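Local coordinates for protein S100-A5 (Homo sapiens, PDB 6WN7) that binds calcium, zinc and copper as an EF-hand S100 homodimer and recognises peptides with low specificity, at the interface of chains A and B. Numbering follows the deposited sequence. Chains: chain A/B, Protein S100-A5.

Contact 1: the interface of chains A and B. Residues chain A 79-80, 83-84, 86-87; chain B 12, 15-16, 72, 76.
The last helix of one S100 subunit packs here against the first and last helices of the other: A:Ser83, A:Met84, A:Tyr86 and A:Asn87 of helix 72-88 meet B:Leu12 and B:Val16 of helix 7-23 and B:Phe72 at the start of helix 72-93. The A:Asn87 amide lies stacked on one face of the B:Phe72 ring, the two planes 20° apart, with CG 4.0 Å from the ring centroid and offset toward the rim. Its CG stands anti to the backbone N (chi1 -172°), which carries the amide over the ring, and ND2 comes 3.4 Å from B:Phe72 CB. Against the opposite face of the same ring lies B:Ser76 OG, tied to the carbonyl O of B:Phe72 one helical turn earlier. A:Met84 CG lies 3.8 Å from B:Phe72 CE2, at the edge and in the ring plane, and the extended chain carries the terminal methyl on toward B:Ser76. With neighbours toward the rim of both faces and one at the edge, the ring is probably restricted in its rotation. B:Val16 lies over one face of the A:Tyr86 ring, near its CD2-CE2 rim: B:Val16 CG2 is 3.6 Å from A:Tyr86 CD2, and CG1 sits by CE2. A:Ser83, an engineered replacement of the natural cysteine, places CB near the tip of B:Phe72. B:Leu12 crosses A:Leu79 at about a right angle, and its CD2 methyl lies 3.5 Å from A:Ser83 OG.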
loop_
_atom_site.group_PDB
_atom_site.type_symbol
_atom_site.label_atom_id
_atom_site.label_comp_id
_atom_site.label_asym_id
_atom_site.label_seq_id
_atom_site.Cartn_x
_atom_site.Cartn_y
_atom_site.Cartn_z
ATOM N N LEU A 79 6.783 -0.223 -1.835
ATOM C CA LEU A 79 5.613 0.358 -2.484
ATOM C C LEU A 79 5.232 1.685 -1.846
ATOM O O LEU A 79 4.932 2.641 -2.552
ATOM C CB LEU A 79 4.447 -0.627 -2.419
ATOM C CG LEU A 79 4.531 -1.905 -3.248
ATOM C CD1 LEU A 79 3.181 -2.575 -3.186
ATOM C CD2 LEU A 79 4.915 -1.645 -4.665
ATOM N N THR A 80 5.258 1.766 -0.512
ATOM C CA THR A 80 4.913 3.014 0.172
ATOM C C THR A 80 5.900 4.128 -0.165
ATOM O O THR A 80 5.509 5.289 -0.282
ATOM C CB THR A 80 4.866 2.791 1.690
ATOM O OG1 THR A 80 3.727 2.002 2.068
ATOM C CG2 THR A 80 4.784 4.114 2.417
ATOM N N SER A 83 4.765 5.445 -3.437
ATOM C CA SER A 83 3.510 6.165 -3.268
ATOM C C SER A 83 3.748 7.545 -2.692
ATOM O O SER A 83 3.154 8.525 -3.141
ATOM C CB SER A 83 2.603 5.385 -2.317
ATOM O OG SER A 83 1.894 4.387 -3.006
ATOM N N MET A 84 4.616 7.632 -1.687
ATOM C CA MET A 84 4.882 8.904 -1.036
ATOM C C MET A 84 5.579 9.880 -1.968
ATOM O O MET A 84 5.342 11.086 -1.890
ATOM C CB MET A 84 5.735 8.668 0.204
ATOM C CG MET A 84 4.968 8.049 1.339
ATOM S SD MET A 84 5.996 7.915 2.809
ATOM C CE MET A 84 4.859 7.158 3.968
ATOM N N TYR A 86 5.010 10.317 -5.077
ATOM C CA TYR A 86 3.924 10.998 -5.795
ATOM C C TYR A 86 3.045 11.822 -4.848
ATOM O O TYR A 86 2.672 12.947 -5.174
ATOM C CB TYR A 86 3.101 9.980 -6.604
ATOM C CG TYR A 86 1.792 10.522 -7.138
ATOM C CD1 TYR A 86 1.678 11.835 -7.564
ATOM C CD2 TYR A 86 0.661 9.726 -7.209
ATOM C CE1 TYR A 86 0.489 12.338 -8.036
ATOM C CE2 TYR A 86 -0.530 10.227 -7.693
ATOM C CZ TYR A 86 -0.607 11.533 -8.110
ATOM O OH TYR A 86 -1.795 12.048 -8.590
ATOM N N ASN A 87 2.731 11.296 -3.663
ATOM C CA ASN A 87 1.914 12.045 -2.713
ATOM C C ASN A 87 2.575 13.349 -2.311
ATOM O O ASN A 87 1.890 14.350 -2.085
ATOM C CB ASN A 87 1.643 11.214 -1.462
ATOM C CG ASN A 87 0.644 11.870 -0.536
ATOM O OD1 ASN A 87 -0.530 11.990 -0.869
ATOM N ND2 ASN A 87 1.106 12.306 0.624
ATOM N N LEU B 12 -0.544 2.182 -7.459
ATOM C CA LEU B 12 0.062 3.136 -6.542
ATOM C C LEU B 12 -0.535 4.529 -6.712
ATOM O O LEU B 12 -0.719 5.258 -5.727
ATOM C CB LEU B 12 1.566 3.152 -6.769
ATOM C CG LEU B 12 2.268 1.825 -6.522
ATOM C CD1 LEU B 12 3.660 1.908 -7.037
ATOM C CD2 LEU B 12 2.261 1.525 -5.052
ATOM N N MET B 15 -3.714 4.566 -4.736
ATOM C CA MET B 15 -3.529 4.747 -3.303
ATOM C C MET B 15 -3.565 6.219 -2.945
ATOM O O MET B 15 -4.130 6.603 -1.921
ATOM C CB MET B 15 -2.171 4.185 -2.868
ATOM C CG MET B 15 -1.979 2.715 -3.066
ATOM S SD MET B 15 -3.201 1.750 -2.189
ATOM C CE MET B 15 -4.357 1.496 -3.513
ATOM N N VAL B 16 -2.941 7.053 -3.779
ATOM C CA VAL B 16 -2.793 8.478 -3.512
ATOM C C VAL B 16 -4.096 9.225 -3.767
ATOM O O VAL B 16 -4.580 9.970 -2.919
ATOM C CB VAL B 16 -1.635 9.049 -4.367
ATOM C CG1 VAL B 16 -1.487 10.565 -4.178
ATOM C CG2 VAL B 16 -0.321 8.293 -4.068
ATOM N N PHE B 72 -0.880 10.942 5.333
ATOM C CA PHE B 72 -0.669 9.846 4.402
ATOM C C PHE B 72 0.220 8.760 4.999
ATOM O O PHE B 72 0.044 7.581 4.703
ATOM C CB PHE B 72 -0.102 10.355 3.084
ATOM C CG PHE B 72 -0.007 9.292 2.037
ATOM C CD1 PHE B 72 -1.118 8.915 1.324
ATOM C CD2 PHE B 72 1.186 8.656 1.776
ATOM C CE1 PHE B 72 -1.034 7.934 0.382
ATOM C CE2 PHE B 72 1.265 7.675 0.832
ATOM C CZ PHE B 72 0.151 7.309 0.141
ATOM N N SER B 76 -0.940 5.010 5.431
ATOM C CA SER B 76 -0.241 3.934 4.756
ATOM C C SER B 76 -0.165 2.671 5.594
ATOM O O SER B 76 0.022 1.584 5.036
ATOM C CB SER B 76 1.146 4.449 4.443
ATOM O OG SER B 76 1.048 5.609 3.652
#

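Contact 2: the interface of chains A and B. Residues chain A 13, 16-17, 20, 72; chain B 83, 86-87, 90.
A:His20 and B:Asn87 make a polar contact in this part of the S100 dimer interface, where the first helix of one EF-hand protein subunit meets the last helix of the other. The imidazole NE2 of A:His20 donates to the side-chain carbonyl OD1 of B:Asn87 across a short 2.5 Å, nearly straight at the hydrogen (174°). OD1 lies in the ring plane, the donor lies in the carbonyl plane, and imidazole and amide are nearly coplanar. Among the stacked groups, B:Phe90 slides its ring over one face of A:His20, centroids 4.5 Å apart and planes 20° from parallel, with CE1 offset toward the imidazole rim. The B:Asn87 amide also lies over the face of A:Phe72, nearly parallel to it, its CG 3.9 Å from the ring centroid. An alanine in place of A:His20 would probably leave B:Asn87 OD1 without its donor and the B:Phe90 ring without its stacking partner. Apolar packing extends along helix 7-23. A:Val16 points CG1 anti to the backbone N (chi1 175°), bringing that methyl 3.8 Å from B:Asn87 CA, while its CB meets the B:Tyr86 ring at the edge. A:Thr13 CG2 touches B:Tyr86 CE2 at 3.8 Å, and A:Thr17 CG2 meets B:Phe90 CE2 at 4.0 Å, the latter two side chains crossing at about a right angle.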
loop_
_atom_site.group_PDB
_atom_site.type_symbol
_atom_site.label_atom_id
_atom_site.label_comp_id
_atom_site.label_asym_id
_atom_site.label_seq_id
_atom_site.Cartn_x
_atom_site.Cartn_y
_atom_site.Cartn_z
ATOM N N THR A 13 -5.037 -5.546 -4.654
ATOM C CA THR A 13 -4.878 -6.888 -5.191
ATOM C C THR A 13 -3.715 -6.932 -6.170
ATOM O O THR A 13 -2.918 -7.876 -6.179
ATOM C CB THR A 13 -6.177 -7.273 -5.890
ATOM O OG1 THR A 13 -7.235 -7.350 -4.929
ATOM C CG2 THR A 13 -6.040 -8.596 -6.569
ATOM N N VAL A 16 -0.410 -7.073 -4.504
ATOM C CA VAL A 16 -0.083 -8.396 -3.979
ATOM C C VAL A 16 0.300 -9.359 -5.100
ATOM O O VAL A 16 1.284 -10.102 -4.980
ATOM C CB VAL A 16 -1.231 -8.968 -3.119
ATOM C CG1 VAL A 16 -0.902 -10.399 -2.707
ATOM C CG2 VAL A 16 -1.474 -8.164 -1.881
ATOM N N THR A 17 -0.475 -9.393 -6.197
ATOM C CA THR A 17 -0.166 -10.351 -7.265
ATOM C C THR A 17 1.155 -10.023 -7.959
ATOM O O THR A 17 1.887 -10.931 -8.359
ATOM C CB THR A 17 -1.327 -10.471 -8.247
ATOM O OG1 THR A 17 -1.521 -9.252 -8.954
ATOM C CG2 THR A 17 -2.608 -10.787 -7.507
ATOM N N HIS A 20 4.081 -11.736 -6.125
ATOM C CA HIS A 20 4.174 -13.177 -6.300
ATOM C C HIS A 20 4.469 -13.558 -7.741
ATOM O O HIS A 20 5.037 -14.623 -7.986
ATOM C CB HIS A 20 2.905 -13.826 -5.763
ATOM C CG HIS A 20 2.742 -13.680 -4.282
ATOM N ND1 HIS A 20 3.407 -14.473 -3.374
ATOM C CD2 HIS A 20 1.997 -12.821 -3.549
ATOM C CE1 HIS A 20 3.074 -14.116 -2.149
ATOM N NE2 HIS A 20 2.210 -13.122 -2.228
ATOM N N PHE A 72 7.256 -10.171 1.548
ATOM C CA PHE A 72 6.096 -9.316 1.230
ATOM C C PHE A 72 6.097 -8.028 2.115
ATOM O O PHE A 72 5.774 -6.938 1.650
ATOM C CB PHE A 72 4.705 -9.994 1.331
ATOM C CG PHE A 72 3.597 -9.055 0.882
ATOM C CD1 PHE A 72 3.416 -8.790 -0.474
ATOM C CD2 PHE A 72 2.810 -8.378 1.788
ATOM C CE1 PHE A 72 2.483 -7.887 -0.897
ATOM C CE2 PHE A 72 1.870 -7.523 1.341
ATOM C CZ PHE A 72 1.704 -7.298 -0.014
ATOM N N SER B 83 -3.417 -4.929 2.549
ATOM C CA SER B 83 -2.548 -5.730 1.693
ATOM C C SER B 83 -2.180 -7.032 2.381
ATOM O O SER B 83 -2.304 -8.118 1.803
ATOM C CB SER B 83 -1.264 -4.958 1.376
ATOM O OG SER B 83 -1.531 -3.797 0.631
ATOM N N TYR B 86 -4.972 -9.468 2.299
ATOM C CA TYR B 86 -5.167 -10.134 1.024
ATOM C C TYR B 86 -3.984 -11.038 0.701
ATOM O O TYR B 86 -4.161 -12.095 0.095
ATOM C CB TYR B 86 -5.458 -9.164 -0.109
ATOM C CG TYR B 86 -5.805 -9.912 -1.396
ATOM C CD1 TYR B 86 -7.042 -10.499 -1.579
ATOM C CD2 TYR B 86 -4.875 -10.057 -2.406
ATOM C CE1 TYR B 86 -7.343 -11.179 -2.736
ATOM C CE2 TYR B 86 -5.171 -10.744 -3.552
ATOM C CZ TYR B 86 -6.397 -11.306 -3.711
ATOM O OH TYR B 86 -6.671 -11.992 -4.861
ATOM N N ASN B 87 -2.776 -10.667 1.121
ATOM C CA ASN B 87 -1.642 -11.543 0.870
ATOM C C ASN B 87 -1.881 -12.903 1.507
ATOM O O ASN B 87 -1.714 -13.941 0.865
ATOM C CB ASN B 87 -0.342 -10.915 1.369
ATOM C CG ASN B 87 0.895 -11.651 0.848
ATOM O OD1 ASN B 87 1.065 -11.838 -0.358
ATOM N ND2 ASN B 87 1.754 -12.088 1.772
ATOM N N PHE B 90 -4.222 -14.746 -0.639
ATOM C CA PHE B 90 -3.630 -15.211 -1.890
ATOM C C PHE B 90 -2.733 -16.404 -1.639
ATOM O O PHE B 90 -2.689 -17.342 -2.439
ATOM C CB PHE B 90 -2.814 -14.069 -2.504
ATOM C CG PHE B 90 -2.010 -14.445 -3.755
ATOM C CD1 PHE B 90 -0.793 -15.121 -3.670
ATOM C CD2 PHE B 90 -2.454 -14.082 -5.002
ATOM C CE1 PHE B 90 -0.072 -15.437 -4.802
ATOM C CE2 PHE B 90 -1.714 -14.393 -6.130
ATOM C CZ PHE B 90 -0.528 -15.061 -6.020
#

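Contact 3: the interface of chains A and B. Residues chain A 11, 14-15, 18, 44; chain B 7-8, 11.
B:Leu8 holds CG anti to its backbone N (chi1 178°), sending its two methyls to different partners on chain A, while A:Thr18 turns CG2 anti to its own N and toward that leucine. The CD2 branch of B:Leu8 meets A:Thr18 CG2 at 3.8 Å and is approached by A:Glu44 CB at 3.9 Å, so the glutamate contributes the aliphatic root of its side chain here. The CD1 branch comes up to A:Met15, whose side chain crosses the leucine at about a right angle. A:Thr18 OG1 gives its hydrogen bond to A:Thr14 O at 2.5 Å, the donor tilted 33° from the carbonyl plane; the hydroxyl is bonded within its own helix, while the methyl faces B:Leu8. A:Thr14 also makes its contact with a methyl: its CG2 lies 3.8 Å from B:Pro7 C and 3.9 Å from B:Pro7 CB. At the other end, the methyl of each Ala11 packs against the other's backbone, B:Ala11 CB lying 3.6 Å from A:Ala11 O, and the bent A:Met15 chain brings CE to 4.1 Å from B:Ala11 CB. The patch joins the two copies of helix 7-23 across the two-fold axis, with A:Glu44 added from the end of helix 34-44.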
loop_
_atom_site.group_PDB
_atom_site.type_symbol
_atom_site.label_atom_id
_atom_site.label_comp_id
_atom_site.label_asym_id
_atom_site.label_seq_id
_atom_site.Cartn_x
_atom_site.Cartn_y
_atom_site.Cartn_z
ATOM N N ALA A 11 -6.641 -2.218 -6.734
ATOM C CA ALA A 11 -5.279 -1.739 -6.575
ATOM C C ALA A 11 -4.501 -2.601 -5.607
ATOM O O ALA A 11 -3.401 -3.058 -5.916
ATOM C CB ALA A 11 -5.315 -0.308 -6.052
ATOM N N THR A 14 -3.593 -5.899 -6.987
ATOM C CA THR A 14 -2.501 -5.837 -7.945
ATOM C C THR A 14 -1.164 -5.718 -7.244
ATOM O O THR A 14 -0.177 -6.310 -7.682
ATOM C CB THR A 14 -2.735 -4.654 -8.870
ATOM O OG1 THR A 14 -3.942 -4.891 -9.597
ATOM C CG2 THR A 14 -1.556 -4.479 -9.788
ATOM N N MET A 15 -1.102 -4.943 -6.168
ATOM C CA MET A 15 0.133 -4.876 -5.401
ATOM C C MET A 15 0.554 -6.259 -4.936
ATOM O O MET A 15 1.741 -6.603 -4.981
ATOM C CB MET A 15 -0.050 -3.962 -4.198
ATOM C CG MET A 15 -0.273 -2.520 -4.584
ATOM S SD MET A 15 -0.887 -1.552 -3.202
ATOM C CE MET A 15 -2.209 -0.680 -3.974
ATOM N N THR A 18 1.496 -8.741 -8.071
ATOM C CA THR A 18 2.750 -8.342 -8.711
ATOM C C THR A 18 3.969 -8.892 -7.973
ATOM O O THR A 18 4.946 -9.305 -8.601
ATOM C CB THR A 18 2.789 -6.817 -8.797
ATOM O OG1 THR A 18 1.617 -6.360 -9.471
ATOM C CG2 THR A 18 3.993 -6.360 -9.558
ATOM N N GLU A 44 7.695 -3.494 -14.272
ATOM C CA GLU A 44 6.460 -2.973 -13.715
ATOM C C GLU A 44 6.524 -1.517 -13.315
ATOM O O GLU A 44 5.479 -0.910 -13.077
ATOM C CB GLU A 44 6.053 -3.791 -12.479
ATOM C CG GLU A 44 5.811 -5.253 -12.775
ATOM C CD GLU A 44 4.757 -5.446 -13.830
ATOM O OE1 GLU A 44 3.757 -4.702 -13.826
ATOM O OE2 GLU A 44 4.934 -6.340 -14.665
ATOM N N PRO B 7 -0.222 -1.894 -14.577
ATOM C CA PRO B 7 -1.181 -2.080 -13.474
ATOM C C PRO B 7 -0.609 -1.698 -12.123
ATOM O O PRO B 7 -1.291 -1.053 -11.336
ATOM C CB PRO B 7 -1.537 -3.569 -13.547
ATOM C CG PRO B 7 -1.096 -4.004 -14.873
ATOM C CD PRO B 7 0.062 -3.159 -15.265
ATOM N N LEU B 8 0.634 -2.062 -11.833
ATOM C CA LEU B 8 1.210 -1.678 -10.551
ATOM C C LEU B 8 1.352 -0.163 -10.432
ATOM O O LEU B 8 1.152 0.398 -9.348
ATOM C CB LEU B 8 2.546 -2.377 -10.348
ATOM C CG LEU B 8 3.233 -1.987 -9.038
ATOM C CD1 LEU B 8 2.378 -2.342 -7.814
ATOM C CD2 LEU B 8 4.596 -2.640 -8.998
ATOM N N ALA B 11 -1.982 1.253 -9.712
ATOM C CA ALA B 11 -2.386 0.881 -8.360
ATOM C C ALA B 11 -1.822 1.849 -7.338
ATOM O O ALA B 11 -2.536 2.303 -6.449
ATOM C CB ALA B 11 -1.920 -0.539 -8.051
#

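The C-alpha centres of contact 1 and contact 2 lie about 17 Å apart, with contact 3 about 13 Å from the first and 10 Å from the second. Helix 7-23 contributes to all three. Contacts 1 and 2 are largely twin patches with the chains exchanged: Val16, Phe72, Ser83, Tyr86 and Asn87 recur in both, each on the opposite chain, and Met15 is shared likewise between contacts 1 and 3. Contact 3 joins the first helices to each other, whereas contacts 1 and 2 set the last helix of one chain against both the first and the last helix of the other. All three are parts of one two-fold symmetric interface, in keeping with the homodimer.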